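DNA primase (Aquifex aeolicus, PDB 2AU3) synthesises the short RNA primers from which DNA polymerase starts during DNA replication. Local coordinates at residues E152-V157 and Y181-L186. Sequence-based numbering, arbitrary orientation.
Sequences EALVKV and YRDLFL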
loop_
_atom_site.group_PDB
_atom_site.type_symbol
_atom_site.label_atom_id
_atom_site.label_comp_id
_atom_site.label_asym_id
_atom_site.label_seq_id
_atom_site.Cartn_x
_atom_site.Cartn_y
_atom_site.Cartn_z
ATOM N N GLU A 152 -3.424 22.739 14.079
ATOM C CA GLU A 152 -3.931 22.876 15.447
ATOM C C GLU A 152 -4.953 21.776 15.807
ATOM O O GLU A 152 -4.928 21.232 16.931
ATOM C CB GLU A 152 -4.454 24.291 15.702
ATOM C CG GLU A 152 -3.345 25.353 15.694
ATOM C CD GLU A 152 -2.295 25.145 16.794
ATOM O OE1 GLU A 152 -2.671 24.781 17.922
ATOM O OE2 GLU A 152 -1.085 25.342 16.536
ATOM N N ALA A 153 -5.805 21.406 14.847
ATOM C CA ALA A 153 -6.752 20.304 15.054
ATOM C C ALA A 153 -5.999 18.985 15.332
ATOM O O ALA A 153 -6.342 18.258 16.261
ATOM C CB ALA A 153 -7.674 20.141 13.841
ATOM N N LEU A 154 -4.997 18.684 14.507
ATOM C CA LEU A 154 -4.169 17.476 14.669
ATOM C C LEU A 154 -3.458 17.491 16.033
ATOM O O LEU A 154 -3.449 16.490 16.749
ATOM C CB LEU A 154 -3.135 17.383 13.527
ATOM C CG LEU A 154 -2.028 16.308 13.549
ATOM C CD1 LEU A 154 -2.569 14.899 13.796
ATOM C CD2 LEU A 154 -1.237 16.325 12.259
ATOM N N VAL A 155 -2.827 18.612 16.361
ATOM C CA VAL A 155 -2.082 18.723 17.619
ATOM C C VAL A 155 -3.003 18.493 18.831
ATOM O O VAL A 155 -2.648 17.771 19.765
ATOM C CB VAL A 155 -1.348 20.086 17.730
ATOM C CG1 VAL A 155 -0.993 20.401 19.182
ATOM C CG2 VAL A 155 -0.110 20.097 16.857
ATOM N N LYS A 156 -4.196 19.079 18.785
ATOM C CA LYS A 156 -5.176 18.902 19.846
ATOM C C LYS A 156 -5.548 17.425 20.061
ATOM O O LYS A 156 -5.643 16.964 21.209
ATOM C CB LYS A 156 -6.424 19.742 19.568
ATOM C CG LYS A 156 -7.428 19.807 20.720
ATOM C CD LYS A 156 -8.763 20.421 20.243
ATOM C CE LYS A 156 -9.962 19.842 20.994
ATOM N NZ LYS A 156 -10.732 18.808 20.188
ATOM N N VAL A 157 -5.750 16.668 18.979
ATOM C CA VAL A 157 -6.080 15.250 19.166
ATOM C C VAL A 157 -4.901 14.486 19.737
ATOM O O VAL A 157 -5.085 13.569 20.536
ATOM C CB VAL A 157 -6.648 14.521 17.899
ATOM C CG1 VAL A 157 -7.533 15.414 17.051
ATOM C CG2 VAL A 157 -5.554 13.863 17.090
ATOM N N TYR A 181 3.426 23.646 16.227
ATOM C CA TYR A 181 3.583 22.587 15.242
ATOM C C TYR A 181 2.834 22.841 13.926
ATOM O O TYR A 181 1.738 23.416 13.900
ATOM C CB TYR A 181 3.203 21.230 15.848
ATOM C CG TYR A 181 3.995 20.908 17.097
ATOM C CD1 TYR A 181 5.300 20.409 17.010
ATOM C CD2 TYR A 181 3.468 21.159 18.367
ATOM C CE1 TYR A 181 6.047 20.144 18.160
ATOM C CE2 TYR A 181 4.213 20.899 19.519
ATOM C CZ TYR A 181 5.498 20.375 19.403
ATOM O OH TYR A 181 6.252 20.109 20.533
ATOM N N ARG A 182 3.465 22.436 12.836
ATOM C CA ARG A 182 2.824 22.430 11.542
ATOM C C ARG A 182 2.880 21.029 10.932
ATOM O O ARG A 182 3.935 20.406 10.836
ATOM C CB ARG A 182 3.464 23.455 10.606
ATOM C CG ARG A 182 2.727 23.609 9.286
ATOM C CD ARG A 182 3.231 24.772 8.452
ATOM N NE ARG A 182 4.273 24.360 7.528
ATOM C CZ ARG A 182 5.536 24.739 7.595
ATOM N NH1 ARG A 182 5.951 25.549 8.558
ATOM N NH2 ARG A 182 6.396 24.299 6.687
ATOM N N ASP A 183 1.718 20.553 10.527
ATOM C CA ASP A 183 1.570 19.250 9.924
ATOM C C ASP A 183 2.326 19.258 8.612
ATOM O O ASP A 183 2.082 20.100 7.762
ATOM C CB ASP A 183 0.089 19.016 9.639
ATOM C CG ASP A 183 -0.211 17.617 9.126
ATOM O OD1 ASP A 183 0.731 16.818 8.875
ATOM O OD2 ASP A 183 -1.378 17.241 8.934
ATOM N N LEU A 184 3.228 18.306 8.445
ATOM C CA LEU A 184 3.943 18.149 7.186
ATOM C C LEU A 184 2.981 18.012 5.979
ATOM O O LEU A 184 3.260 18.512 4.884
ATOM C CB LEU A 184 4.864 16.927 7.268
ATOM C CG LEU A 184 5.666 16.518 6.025
ATOM C CD1 LEU A 184 6.700 17.600 5.671
ATOM C CD2 LEU A 184 6.339 15.146 6.213
ATOM N N PHE A 185 1.841 17.379 6.211
ATOM C CA PHE A 185 0.881 17.072 5.155
ATOM C C PHE A 185 -0.244 18.099 5.013
ATOM O O PHE A 185 -1.187 17.885 4.236
ATOM C CB PHE A 185 0.305 15.686 5.406
ATOM C CG PHE A 185 1.333 14.624 5.361
ATOM C CD1 PHE A 185 1.799 14.160 4.138
ATOM C CD2 PHE A 185 1.905 14.139 6.526
ATOM C CE1 PHE A 185 2.790 13.199 4.080
ATOM C CE2 PHE A 185 2.906 13.159 6.475
ATOM C CZ PHE A 185 3.339 12.693 5.260
ATOM N N LEU A 186 -0.135 19.214 5.739
ATOM C CA LEU A 186 -1.179 20.253 5.745
ATOM C C LEU A 186 -1.764 20.526 4.357
ATOM O O LEU A 186 -1.023 20.738 3.408
ATOM C CB LEU A 186 -0.654 21.561 6.361
ATOM C CG LEU A 186 -1.680 22.666 6.604
ATOM C CD1 LEU A 186 -2.764 22.190 7.582
ATOM C CD2 LEU A 186 -0.975 23.900 7.170
#
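Val155 and Leu154, neighbours on helix 151-161, each send one methyl group to a different residue of segment 181-186. CG2 of Val155, the branch beside its own backbone N and anti to the carbonyl carbon, lies 3.6 Å from CB of Tyr181 and 4.0 Å from CD2 of the same tyrosine, meeting the ring obliquely; the two side chains cross at about a right angle. Tyr181 holds its CG anti to its carbonyl carbon (chi1 -56°), and its side chain also touches Leu164 and Leu168 of helix 164-168. Further along, CD2 of Leu154 sits over one face of the Asp183 carboxylate, 3.5 Å from both CG and OD2 of Asp183; these side chains, too, cross at about a right angle.

No hydrogen bond joins the two segments. Phe185 N approaches the buried carboxylate from the face opposite the Leu154 methyl and donates to Asp183 OD1 at 2.9 Å, nearly straight at 164° but from well above the carboxylate plane, while OD2 is hydrogen-bonded to Tyr116 OH of helix 101-122. With an alanine at this position, Phe185 N and the Tyr116 hydroxyl would probably lose their carboxylate partner, and the Leu154 methyl the surface it rests on. The Phe185 N to Asp183 OD1 bond closes an Asx turn, here coinciding with a type I beta turn from Asp183 to Leu186, where the chain leaves a two-stranded antiparallel hairpin packed against helix 151-161 in the N-terminal part of the primase catalytic core.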